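Local coordinates for lytic switch protein BZLF1 (Human herpesvirus 4, PDB 2C9L) that switches Epstein-Barr virus from latency to the lytic cycle as a homodimeric bZIP transcription factor that binds specific DNA sites and recognises CpG methylation, at residues C[38-42]-C[54-60]. The protein carries 2 engineered substitutions. Numbering follows the deposited sequence.
Sequences NDRLR and VDSIIPR
Residues 38-42 form a regular piece of the long helix 2-48, with a hydrogen bond from Arg42 N to Asn38 O at 3.1 Å. Residues 54-60 begin as a short helical turn (54-57), leave helical geometry at Ile58 (phi/psi -106/87) and continue extended through Pro59 and Arg60. The chain has doubled back, so the two segments run in opposite senses: Val54 CA lies 6.8 Å from Arg42 CA, and Arg60 CA 9.1 Å from Asn38 CA. Arg42 dominates the contact. Its side chain (chi1 m, chi2 and chi3 t) reaches the place where the short helix ends, and both NH1 and NH2 donate to Ile58 O at 2.8 Å; a weak hydrogen bond joins Arg42 NH2 to Pro59 O at 3.3 Å. From the helix itself, Asn38 OD1 accepts a hydrogen bond from Arg42 NE at 2.7 Å, and Arg42 NH1 also packs on Val54 CG1 at 3.6 Å. Arg60 CG lies over one face of the Arg42 guanidinium. The Arg60 guanidinium in turn covers Arg42 CD, 3.6 Å from Arg60 NH2, and is held in a salt-bridge network: Arg60 NE to Asp55 OD2 at 2.6 Å and, longer, Arg60 NH1 to Asp39 OD2 at 3.5 Å. In this bZIP zipper helix with a folded-back tail, Arg42 thus binds the carbonyls just after helix 54-57, supplemented by the salt-bridge network. At the dimer interface, Glu37 of the second subunit forms a salt bridge with Arg42 and accepts a hydrogen bond from Asn38, while Ile58 packs on Leu41 of the second subunit, placing the tail against both helices of the coiled coil.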
ATOM      1  N   ASN C  38      -3.425  12.070   1.425  1.00 35.51           N
ATOM      2  CA  ASN C  38      -2.913  12.867   0.311  1.00 35.39           C
ATOM      3  C   ASN C  38      -3.976  13.891  -0.088  1.00 38.78           C
ATOM      4  O   ASN C  38      -3.661  15.046  -0.357  1.00 42.43           O
ATOM      5  CB  ASN C  38      -2.572  11.953  -0.880  1.00 29.79           C
ATOM      6  CG  ASN C  38      -2.086  12.722  -2.112  1.00 41.01           C
ATOM      7  OD1 ASN C  38      -2.876  13.326  -2.837  1.00 51.65           O
ATOM      8  ND2 ASN C  38      -0.776  12.697  -2.350  1.00 42.18           N
ATOM      9  N   ASP C  39      -5.234  13.462  -0.108  1.00 31.56           N
ATOM     10  CA  ASP C  39      -6.332  14.351  -0.467  1.00 41.66           C
ATOM     11  C   ASP C  39      -6.559  15.419   0.599  1.00 41.27           C
ATOM     12  O   ASP C  39      -6.948  16.549   0.283  1.00 40.03           O
ATOM     13  CB  ASP C  39      -7.619  13.547  -0.673  1.00 46.43           C
ATOM     14  CG  ASP C  39      -7.549  12.635  -1.885  1.00 63.54           C
ATOM     15  OD1 ASP C  39      -8.433  11.762  -2.024  1.00 64.23           O
ATOM     16  OD2 ASP C  39      -6.613  12.797  -2.701  1.00 60.13           O
ATOM     17  N   ARG C  40      -6.323  15.070   1.860  1.00 29.41           N
ATOM     18  CA  ARG C  40      -6.510  16.033   2.936  1.00 32.03           C
ATOM     19  C   ARG C  40      -5.437  17.112   2.910  1.00 32.67           C
ATOM     20  O   ARG C  40      -5.728  18.295   3.075  1.00 36.15           O
ATOM     21  CB  ARG C  40      -6.501  15.337   4.298  1.00 49.37           C
ATOM     22  CG  ARG C  40      -7.681  14.411   4.534  1.00 58.12           C
ATOM     23  CD  ARG C  40      -7.823  14.101   6.015  1.00 67.37           C
ATOM     24  NE  ARG C  40      -7.997  15.328   6.790  1.00 76.45           N
ATOM     25  CZ  ARG C  40      -8.191  15.370   8.104  1.00 76.27           C
ATOM     26  NH1 ARG C  40      -8.241  14.248   8.810  1.00 80.81           N
ATOM     27  NH2 ARG C  40      -8.336  16.538   8.712  1.00 82.18           N
ATOM     28  N   LEU C  41      -4.193  16.707   2.697  1.00 26.60           N
ATOM     29  CA  LEU C  41      -3.097  17.660   2.655  1.00 36.64           C
ATOM     30  C   LEU C  41      -3.213  18.600   1.451  1.00 37.51           C
ATOM     31  O   LEU C  41      -2.856  19.774   1.542  1.00 40.26           O
ATOM     32  CB  LEU C  41      -1.756  16.919   2.636  1.00 27.46           C
ATOM     33  CG  LEU C  41      -1.321  16.247   3.944  1.00 43.28           C
ATOM     34  CD1 LEU C  41      -0.483  15.007   3.647  1.00 37.44           C
ATOM     35  CD2 LEU C  41      -0.537  17.244   4.795  1.00 25.62           C
ATOM     36  N   ARG C  42      -3.706  18.089   0.325  1.00 35.13           N
ATOM     37  CA  ARG C  42      -3.862  18.917  -0.871  1.00 37.53           C
ATOM     38  C   ARG C  42      -4.947  19.976  -0.647  1.00 40.09           C
ATOM     39  O   ARG C  42      -4.861  21.086  -1.173  1.00 36.36           O
ATOM     40  CB  ARG C  42      -4.234  18.061  -2.092  1.00 27.84           C
ATOM     41  CG  ARG C  42      -3.077  17.246  -2.684  1.00 46.72           C
ATOM     42  CD  ARG C  42      -3.554  16.361  -3.836  1.00 31.59           C
ATOM     43  NE  ARG C  42      -2.492  15.533  -4.402  1.00 29.07           N
ATOM     44  CZ  ARG C  42      -1.527  15.985  -5.195  1.00 43.58           C
ATOM     45  NH1 ARG C  42      -1.484  17.268  -5.528  1.00 50.38           N
ATOM     46  NH2 ARG C  42      -0.608  15.155  -5.661  1.00 43.28           N
ATOM     47  N   VAL C  54      -1.716  23.531  -6.576  1.00 43.79           N
ATOM     48  CA  VAL C  54      -1.098  22.313  -6.071  1.00 50.90           C
ATOM     49  C   VAL C  54      -0.963  21.195  -7.104  1.00 52.16           C
ATOM     50  O   VAL C  54       0.112  20.620  -7.266  1.00 55.25           O
ATOM     51  CB  VAL C  54      -1.878  21.771  -4.864  1.00 49.50           C
ATOM     52  CG1 VAL C  54      -1.137  20.598  -4.257  1.00 41.75           C
ATOM     53  CG2 VAL C  54      -2.074  22.881  -3.836  1.00 50.54           C
ATOM     54  N   ASP C  55      -2.050  20.891  -7.803  1.00 52.97           N
ATOM     55  CA  ASP C  55      -2.040  19.825  -8.797  1.00 54.44           C
ATOM     56  C   ASP C  55      -0.968  19.994  -9.864  1.00 58.47           C
ATOM     57  O   ASP C  55      -0.539  19.019 -10.476  1.00 52.79           O
ATOM     58  CB  ASP C  55      -3.411  19.709  -9.466  1.00 62.84           C
ATOM     59  CG  ASP C  55      -4.516  19.404  -8.477  1.00 61.85           C
ATOM     60  OD1 ASP C  55      -4.985  20.338  -7.795  1.00 70.27           O
ATOM     61  OD2 ASP C  55      -4.905  18.225  -8.369  1.00 71.12           O
ATOM     62  N   SER C  56      -0.539  21.232 -10.086  1.00 57.44           N
ATOM     63  CA  SER C  56       0.482  21.508 -11.087  1.00 62.73           C
ATOM     64  C   SER C  56       1.880  21.305 -10.521  1.00 64.46           C
ATOM     65  O   SER C  56       2.794  20.897 -11.236  1.00 68.46           O
ATOM     66  CB  SER C  56       0.341  22.941 -11.603  1.00 63.02           C
ATOM     67  OG  SER C  56      -0.929  23.135 -12.199  1.00 76.98           O
ATOM     68  N   ILE C  57       2.041  21.595  -9.235  1.00 59.22           N
ATOM     69  CA  ILE C  57       3.330  21.440  -8.575  1.00 58.87           C
ATOM     70  C   ILE C  57       3.603  19.967  -8.303  1.00 58.39           C
ATOM     71  O   ILE C  57       4.541  19.382  -8.851  1.00 61.45           O
ATOM     72  CB  ILE C  57       3.362  22.202  -7.240  1.00 55.23           C
ATOM     73  CG1 ILE C  57       3.153  23.695  -7.491  1.00 60.61           C
ATOM     74  CG2 ILE C  57       4.679  21.948  -6.526  1.00 57.67           C
ATOM     75  CD1 ILE C  57       3.066  24.512  -6.228  1.00 69.34           C
ATOM     76  N   ILE C  58       2.783  19.375  -7.443  1.00 53.57           N
ATOM     77  CA  ILE C  58       2.926  17.967  -7.102  1.00 54.95           C
ATOM     78  C   ILE C  58       1.803  17.210  -7.790  1.00 55.80           C
ATOM     79  O   ILE C  58       0.739  16.990  -7.211  1.00 53.04           O
ATOM     80  CB  ILE C  58       2.833  17.746  -5.579  1.00 58.97           C
ATOM     81  CG1 ILE C  58       3.884  18.600  -4.866  1.00 50.93           C
ATOM     82  CG2 ILE C  58       3.050  16.270  -5.252  1.00 56.19           C
ATOM     83  CD1 ILE C  58       3.861  18.470  -3.351  1.00 51.48           C
ATOM     84  N   PRO C  59       2.030  16.797  -9.047  1.00 58.01           N
ATOM     85  CA  PRO C  59       1.012  16.065  -9.802  1.00 58.45           C
ATOM     86  C   PRO C  59       0.455  14.866  -9.046  1.00 55.70           C
ATOM     87  O   PRO C  59       1.164  14.217  -8.280  1.00 54.58           O
ATOM     88  CB  PRO C  59       1.750  15.668 -11.082  1.00 65.15           C
ATOM     89  CG  PRO C  59       3.178  15.562 -10.635  1.00 63.30           C
ATOM     90  CD  PRO C  59       3.322  16.775  -9.754  1.00 54.51           C
ATOM     91  N   ARG C  60      -0.825  14.591  -9.260  1.00 51.93           N
ATOM     92  CA  ARG C  60      -1.489  13.470  -8.614  1.00 58.96           C
ATOM     93  C   ARG C  60      -1.062  12.158  -9.263  1.00 59.70           C
ATOM     94  O   ARG C  60      -0.664  12.128 -10.425  1.00 63.03           O
ATOM     95  CB  ARG C  60      -3.005  13.626  -8.728  1.00 60.89           C
ATOM     96  CG  ARG C  60      -3.583  14.755  -7.899  1.00 58.03           C
ATOM     97  CD  ARG C  60      -5.001  15.075  -8.345  1.00 65.06           C
ATOM     98  NE  ARG C  60      -5.704  15.919  -7.384  1.00 69.46           N
ATOM     99  CZ  ARG C  60      -6.159  15.491  -6.211  1.00 76.00           C
ATOM    100  NH1 ARG C  60      -5.988  14.224  -5.856  1.00 72.17           N
ATOM    101  NH2 ARG C  60      -6.786  16.327  -5.394  1.00 75.64           N
TER